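Local coordinates for nitrate regulatory protein (Klebsiella oxytoca, PDB 4AKK), which binds the terminator site in the nasF operon leader RNA in response to nitrate or nitrite and brings about transcription antitermination, at residues Q59-G64 with Y110-P115; N168-L173 with G184-L189; S67-M72 with R164-I169. All coordinates share one frame; numbering follows the deposited sequence.

All three contacts are buried and apolar, but they lie at different depths: interaction 3 is centred about 10 Å from the centre of the chain, interaction 2 about 12 Å and interaction 1 about 20 Å. Interactions 1 and 3 use the same helix, 56-85, about two turns apart, against helices 92-117 and 152-167. Interaction 2 joins helix 169-173 to helix 180-212; its segments overlap those of interaction 3 at Asn168 and Ile169, but residues on either side make the contacts. Interaction 1 sets leucine and a threonine methyl against alanine and leucine, interaction 3 is leucine and valine alone, and interaction 2 adds a methionine thioether. Ala63 touches Met186 and Leu173, so interactions 1 and 2 are continuous.

Interaction 1: Q59-G64 with Y110-P115; sequences QGTLAG and YAALEP
Leu62 and Ala112 bring their CA atoms within 5.3 Å where helices 56-85 and 92-117 run nearly antiparallel, the axes of segments 59-64 and 110-115 being 9.1 Å apart and crossing at -157°. Ala112 directs its CB toward helix 56-85, and the methyl lies against the backbone of Leu62, 4.1 Å from Leu62 CA. The Leu62 side chain reaches past it: with CG anti to the backbone N (chi1 -180°), its fork extends toward the facing helix. Leu62 CD1 rests on two partners, the Ala112 CB at 4.0 Å and the Leu113 CD2 at 3.8 Å. Leu113 leaves its backbone pointing away from helix 56-85, yet its CD2 methyl returns to meet the fork of Leu62, and the two leucines cross obliquely. At the edge, Thr61 CG2 makes a looser contact with Ala112 CB at 4.4 Å, while the hydroxyl of Thr61 is hydrogen-bonded within its own helix to Ala57 O. Segment 110-115 is kinked at Pro115, whose ring nitrogen has no N-H to give. Ile128 and Val132 of helix 122-134 pack on Leu113, as does Glu37 of the second subunit, placing the contact near the subunit interface. The small alanine set against leucine is close packing of an antiparallel helical hairpin, here formed by two consecutive long helices of the all-helical NIT region.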
# COMPACT_ATOMS: atom_id res chain seq x y z
N GLN A 59 -11.90 -4.35 -21.33
CA GLN A 59 -10.84 -4.17 -20.33
C GLN A 59 -9.70 -5.15 -20.59
O GLN A 59 -8.53 -4.76 -20.61
CB GLN A 59 -11.41 -4.34 -18.92
CG GLN A 59 -12.44 -3.29 -18.56
CD GLN A 59 -13.23 -3.65 -17.32
OE1 GLN A 59 -13.32 -4.83 -16.95
NE2 GLN A 59 -13.81 -2.65 -16.67
N GLY A 60 -10.04 -6.40 -20.84
CA GLY A 60 -9.05 -7.42 -21.13
C GLY A 60 -8.29 -7.13 -22.41
O GLY A 60 -7.07 -7.34 -22.49
N THR A 61 -9.01 -6.65 -23.42
CA THR A 61 -8.39 -6.33 -24.70
C THR A 61 -7.44 -5.15 -24.57
O THR A 61 -6.31 -5.20 -25.05
CB THR A 61 -9.45 -5.99 -25.77
OG1 THR A 61 -10.36 -7.09 -25.92
CG2 THR A 61 -8.79 -5.71 -27.12
N LEU A 62 -7.90 -4.10 -23.91
CA LEU A 62 -7.07 -2.92 -23.69
C LEU A 62 -5.77 -3.30 -22.98
O LEU A 62 -4.70 -2.85 -23.37
CB LEU A 62 -7.83 -1.86 -22.88
CG LEU A 62 -7.02 -0.60 -22.62
CD1 LEU A 62 -6.48 0.00 -23.92
CD2 LEU A 62 -7.84 0.43 -21.83
N ALA A 63 -5.88 -4.14 -21.95
CA ALA A 63 -4.69 -4.62 -21.25
C ALA A 63 -3.73 -5.35 -22.19
O ALA A 63 -2.52 -5.17 -22.12
CB ALA A 63 -5.09 -5.51 -20.09
N GLY A 64 -4.28 -6.18 -23.07
CA GLY A 64 -3.48 -6.90 -24.03
C GLY A 64 -2.80 -6.01 -25.05
O GLY A 64 -1.64 -6.25 -25.40
N TYR A 110 -5.00 2.56 -29.94
CA TYR A 110 -5.94 3.66 -30.08
C TYR A 110 -7.36 3.12 -30.33
O TYR A 110 -8.34 3.69 -29.86
CB TYR A 110 -5.51 4.61 -31.20
CG TYR A 110 -4.38 5.56 -30.84
CD1 TYR A 110 -4.35 6.21 -29.62
CD2 TYR A 110 -3.34 5.82 -31.74
CE1 TYR A 110 -3.33 7.08 -29.29
CE2 TYR A 110 -2.31 6.69 -31.42
CZ TYR A 110 -2.31 7.32 -30.19
OH TYR A 110 -1.30 8.19 -29.85
N ALA A 111 -7.44 2.02 -31.06
CA ALA A 111 -8.72 1.36 -31.32
C ALA A 111 -9.31 0.79 -30.03
O ALA A 111 -10.49 0.99 -29.73
CB ALA A 111 -8.55 0.26 -32.36
N ALA A 112 -8.48 0.07 -29.27
CA ALA A 112 -8.93 -0.51 -28.00
C ALA A 112 -9.38 0.56 -27.00
O ALA A 112 -10.09 0.25 -26.04
CB ALA A 112 -7.85 -1.39 -27.40
N LEU A 113 -8.99 1.81 -27.22
CA LEU A 113 -9.42 2.89 -26.32
C LEU A 113 -10.89 3.32 -26.51
O LEU A 113 -11.52 3.82 -25.58
CB LEU A 113 -8.50 4.12 -26.42
CG LEU A 113 -7.10 4.03 -25.81
CD1 LEU A 113 -6.35 5.33 -26.03
CD2 LEU A 113 -7.16 3.69 -24.34
N GLU A 114 -11.43 3.13 -27.72
CA GLU A 114 -12.78 3.60 -28.04
C GLU A 114 -13.84 3.04 -27.09
O GLU A 114 -14.61 3.78 -26.50
CB GLU A 114 -13.14 3.30 -29.51
CG GLU A 114 -14.37 4.05 -30.05
CD GLU A 114 -15.70 3.31 -29.82
OE1 GLU A 114 -15.77 2.09 -30.09
OE2 GLU A 114 -16.69 3.96 -29.40
N PRO A 115 -13.87 1.70 -26.95
CA PRO A 115 -14.83 1.10 -26.02
C PRO A 115 -14.55 1.50 -24.57
O PRO A 115 -15.49 1.61 -23.78
CB PRO A 115 -14.62 -0.40 -26.23
CG PRO A 115 -14.01 -0.52 -27.57
CD PRO A 115 -13.14 0.68 -27.72

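Interaction 2: N168-L173 with G184-L189; sequences NIVPQL and GRMVAL
In the helical nitrate- and nitrite-sensing region, the short helix 169-173 packs against helix 180-212 through Val170 and Met186, whose side chains point at each other's helices. Met186 is the centre of the contact. CG lies beside the backbone N, and bends at chi2 (-80°) and chi3 (28°) curl the chain, bringing the terminal methyl back against Val170. Val170 answers with CG1, the branch anti to its own backbone N (chi1 178°). The pair Val170 CG1 and Met186 CE is modelled at 3.4 Å, shorter than usual for two methyls, so the exact placing of the methionine methyl is doubtful. Met186 SD makes a looser contact, 4.5 Å from Leu173 CD1. Val170 and Leu173, three residues apart, thus present one face of the short helix to the same side chain. That helix is weakly bonded, though Leu173 N still reaches Ile169 O at 3.1 Å. Helix 56-85 lies against both partners: Ile66 packs on Val170, and Ala63 on Leu173 and Met186. Leu304 of helix 277-312 and Ile177 of the connecting loop also pack on the methionine. The arrangement is that of a short helix joined by a loop to the long helix that follows and packed back against it, its hydrophobic face turned into a helical bundle.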
# COMPACT_ATOMS: atom_id res chain seq x y z
N ASN A 168 1.04 2.35 -16.32
CA ASN A 168 0.23 2.91 -15.24
C ASN A 168 -1.26 2.86 -15.55
O ASN A 168 -2.08 3.03 -14.65
CB ASN A 168 0.64 4.36 -14.91
CG ASN A 168 2.02 4.47 -14.27
OD1 ASN A 168 2.58 3.49 -13.81
ND2 ASN A 168 2.57 5.69 -14.26
N ILE A 169 -1.62 2.64 -16.80
CA ILE A 169 -3.04 2.48 -17.10
C ILE A 169 -3.57 1.19 -16.48
O ILE A 169 -4.70 1.15 -16.01
CB ILE A 169 -3.32 2.46 -18.61
CG1 ILE A 169 -2.95 3.81 -19.25
CG2 ILE A 169 -4.79 2.10 -18.85
CD1 ILE A 169 -3.00 3.79 -20.77
N VAL A 170 -2.75 0.15 -16.47
CA VAL A 170 -3.21 -1.20 -16.13
C VAL A 170 -3.82 -1.37 -14.73
O VAL A 170 -4.93 -1.88 -14.60
CB VAL A 170 -2.11 -2.26 -16.35
CG1 VAL A 170 -2.61 -3.64 -15.94
CG2 VAL A 170 -1.68 -2.27 -17.81
N PRO A 171 -3.09 -0.97 -13.68
CA PRO A 171 -3.63 -1.07 -12.32
C PRO A 171 -4.91 -0.24 -12.16
O PRO A 171 -5.80 -0.59 -11.40
CB PRO A 171 -2.52 -0.48 -11.44
CG PRO A 171 -1.28 -0.50 -12.29
CD PRO A 171 -1.77 -0.32 -13.69
N GLN A 172 -4.98 0.86 -12.88
CA GLN A 172 -6.15 1.71 -12.82
C GLN A 172 -7.35 0.98 -13.41
O GLN A 172 -8.49 1.22 -13.03
CB GLN A 172 -5.92 3.01 -13.59
CG GLN A 172 -6.87 4.10 -13.18
CD GLN A 172 -6.57 4.57 -11.78
OE1 GLN A 172 -5.42 4.88 -11.46
NE2 GLN A 172 -7.60 4.62 -10.94
N LEU A 173 -7.07 0.10 -14.36
CA LEU A 173 -8.11 -0.74 -14.96
C LEU A 173 -8.91 -1.51 -13.91
O LEU A 173 -10.10 -1.76 -14.11
CB LEU A 173 -7.51 -1.71 -15.97
CG LEU A 173 -7.26 -1.15 -17.37
CD1 LEU A 173 -6.91 -2.27 -18.33
CD2 LEU A 173 -8.48 -0.40 -17.85
N GLY A 184 -7.55 -10.21 -9.76
CA GLY A 184 -6.35 -10.95 -9.38
C GLY A 184 -5.43 -11.23 -10.57
O GLY A 184 -4.20 -11.16 -10.45
N ARG A 185 -6.03 -11.56 -11.72
CA ARG A 185 -5.27 -11.82 -12.95
C ARG A 185 -4.64 -10.55 -13.50
O ARG A 185 -3.53 -10.59 -14.03
CB ARG A 185 -6.15 -12.44 -14.03
CG ARG A 185 -6.39 -13.93 -13.87
CD ARG A 185 -7.30 -14.45 -14.98
NE ARG A 185 -7.71 -15.82 -14.68
CZ ARG A 185 -7.03 -16.90 -15.05
NH1 ARG A 185 -5.91 -16.77 -15.73
NH2 ARG A 185 -7.48 -18.10 -14.72
N MET A 186 -5.35 -9.44 -13.39
CA MET A 186 -4.83 -8.17 -13.87
C MET A 186 -3.61 -7.75 -13.07
O MET A 186 -2.62 -7.28 -13.64
CB MET A 186 -5.90 -7.06 -13.85
CG MET A 186 -6.81 -7.09 -15.06
SD MET A 186 -6.15 -6.33 -16.57
CE MET A 186 -4.40 -6.54 -16.38
N VAL A 187 -3.66 -7.92 -11.76
CA VAL A 187 -2.52 -7.55 -10.93
C VAL A 187 -1.31 -8.46 -11.17
O VAL A 187 -0.18 -7.99 -11.24
CB VAL A 187 -2.90 -7.52 -9.43
CG1 VAL A 187 -1.64 -7.45 -8.56
CG2 VAL A 187 -3.80 -6.33 -9.16
N ALA A 188 -1.56 -9.76 -11.31
CA ALA A 188 -0.50 -10.71 -11.65
C ALA A 188 0.18 -10.34 -12.97
O ALA A 188 1.40 -10.37 -13.08
CB ALA A 188 -1.07 -12.14 -11.72
N LEU A 189 -0.63 -9.99 -13.97
CA LEU A 189 -0.12 -9.55 -15.26
C LEU A 189 0.69 -8.25 -15.14
O LEU A 189 1.81 -8.15 -15.65
CB LEU A 189 -1.28 -9.35 -16.25
CG LEU A 189 -0.91 -8.68 -17.57
CD1 LEU A 189 0.04 -9.56 -18.36
CD2 LEU A 189 -2.15 -8.35 -18.40

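Interaction 3: S67-M72 with R164-I169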
# COMPACT_ATOMS: atom_id res chain seq x y z
N SER A 67 0.06 -4.16 -23.33
CA SER A 67 1.18 -5.09 -23.23
C SER A 67 1.96 -5.19 -24.53
O SER A 67 3.20 -5.20 -24.52
CB SER A 67 0.68 -6.47 -22.84
OG SER A 67 1.74 -7.40 -22.86
N ALA A 68 1.25 -5.28 -25.65
CA ALA A 68 1.89 -5.45 -26.95
C ALA A 68 2.63 -4.18 -27.37
O ALA A 68 3.74 -4.24 -27.88
CB ALA A 68 0.86 -5.84 -28.01
N LEU A 69 1.98 -3.04 -27.16
CA LEU A 69 2.61 -1.76 -27.48
C LEU A 69 3.87 -1.56 -26.64
O LEU A 69 4.90 -1.14 -27.15
CB LEU A 69 1.62 -0.61 -27.24
CG LEU A 69 2.14 0.81 -27.46
CD1 LEU A 69 2.65 0.99 -28.87
CD2 LEU A 69 1.06 1.83 -27.14
N VAL A 70 3.79 -1.88 -25.36
CA VAL A 70 4.92 -1.73 -24.46
C VAL A 70 6.05 -2.62 -24.94
O VAL A 70 7.21 -2.23 -24.93
CB VAL A 70 4.54 -2.06 -22.99
CG1 VAL A 70 5.78 -2.38 -22.14
CG2 VAL A 70 3.74 -0.91 -22.38
N HIS A 71 5.71 -3.82 -25.39
CA HIS A 71 6.73 -4.75 -25.85
C HIS A 71 7.48 -4.22 -27.09
O HIS A 71 8.71 -4.25 -27.15
CB HIS A 71 6.15 -6.15 -26.12
CG HIS A 71 7.18 -7.13 -26.60
ND1 HIS A 71 8.09 -7.73 -25.75
CD2 HIS A 71 7.46 -7.59 -27.84
CE1 HIS A 71 8.88 -8.52 -26.45
NE2 HIS A 71 8.52 -8.45 -27.72
N MET A 72 6.72 -3.74 -28.07
CA MET A 72 7.33 -3.15 -29.26
C MET A 72 8.19 -1.93 -28.90
O MET A 72 9.27 -1.74 -29.46
CB MET A 72 6.27 -2.77 -30.29
CG MET A 72 5.46 -3.94 -30.90
SD MET A 72 6.26 -5.56 -31.20
CE MET A 72 7.95 -5.19 -31.64
N ARG A 164 6.27 3.79 -19.08
CA ARG A 164 5.77 3.85 -17.71
C ARG A 164 4.32 4.36 -17.61
O ARG A 164 3.52 3.85 -16.81
CB ARG A 164 6.69 4.71 -16.84
CG ARG A 164 6.13 5.03 -15.46
CD ARG A 164 7.19 5.65 -14.57
NE ARG A 164 7.84 6.77 -15.23
CZ ARG A 164 7.43 8.04 -15.12
NH1 ARG A 164 6.38 8.34 -14.36
NH2 ARG A 164 8.09 8.99 -15.77
N HIS A 165 4.00 5.38 -18.39
CA HIS A 165 2.63 5.90 -18.41
C HIS A 165 1.64 4.93 -19.04
O HIS A 165 0.47 4.91 -18.67
CB HIS A 165 2.58 7.26 -19.10
CG HIS A 165 3.31 8.32 -18.35
ND1 HIS A 165 3.21 8.73 -17.06
CD2 HIS A 165 4.32 9.07 -18.91
CE1 HIS A 165 4.14 9.72 -16.88
NE2 HIS A 165 4.79 9.91 -18.01
N LEU A 166 2.11 4.12 -19.98
CA LEU A 166 1.26 3.11 -20.60
C LEU A 166 0.95 2.05 -19.57
O LEU A 166 -0.20 1.66 -19.40
CB LEU A 166 1.94 2.49 -21.82
CG LEU A 166 1.91 3.37 -23.06
CD1 LEU A 166 2.83 2.82 -24.13
CD2 LEU A 166 0.47 3.51 -23.58
N LEU A 167 1.99 1.60 -18.87
CA LEU A 167 1.86 0.61 -17.82
C LEU A 167 0.98 1.06 -16.66
O LEU A 167 0.26 0.25 -16.08
CB LEU A 167 3.25 0.22 -17.28
CG LEU A 167 4.12 -0.63 -18.20
CD1 LEU A 167 5.42 -1.00 -17.51
CD2 LEU A 167 3.38 -1.87 -18.65
N ASN A 168 1.04 2.35 -16.32
CA ASN A 168 0.23 2.91 -15.24
C ASN A 168 -1.26 2.86 -15.55
O ASN A 168 -2.08 3.03 -14.65
CB ASN A 168 0.64 4.36 -14.91
CG ASN A 168 2.02 4.47 -14.27
OD1 ASN A 168 2.58 3.49 -13.81
ND2 ASN A 168 2.57 5.69 -14.26
N ILE A 169 -1.62 2.64 -16.80
CA ILE A 169 -3.04 2.48 -17.10
C ILE A 169 -3.57 1.19 -16.48
O ILE A 169 -4.70 1.15 -16.01
CB ILE A 169 -3.32 2.46 -18.61
CG1 ILE A 169 -2.95 3.81 -19.25
CG2 ILE A 169 -4.79 2.10 -18.85
CD1 ILE A 169 -3.00 3.79 -20.77
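Leu166 meets Leu69 and Val70 of helix 56-85 through both its CB and its terminal methyls. It leaves helix 152-167 pointing at the other helix, and its CB already packs on a branch of valine, 3.9 Å from Val70 CG2. CG stands beside the backbone N (chi1 -77°), which carries the fork on past Val70 to Leu69, and the side chains of Leu166 and Val70 slide past each other in opposite directions. At the tip, Leu166 CD1 makes the tightest touch, 3.6 Å from Leu69 CD2, and also lies 4.0 Å from Leu69 CG. The other methyl, Leu166 CD2, reaches the same Leu69 CD2 at 4.0 Å. Leu69 CD2 thus meets both methyls of Leu166, and the two leucines cross at about a right angle. Val70 CG2 serves twice, since Leu167 CD2 comes to it at 3.9 Å, again with the side chains roughly perpendicular. Two adjacent leucines on one helix and an adjacent leucine-valine pair on the other therefore fit together without any polar atom, with Val70 CA and Leu166 CA, the nearest such pair, 7.2 Å apart. Around this core, Phe109 of helix 92-117 and Ala131 of helix 122-134 pack on Leu166, while Met193 and Glu197 of helix 180-212 pack on Leu167. Helices 56-85 and 152-167 thus meet deep in an all-helical bundle, with three further helices lining their junction.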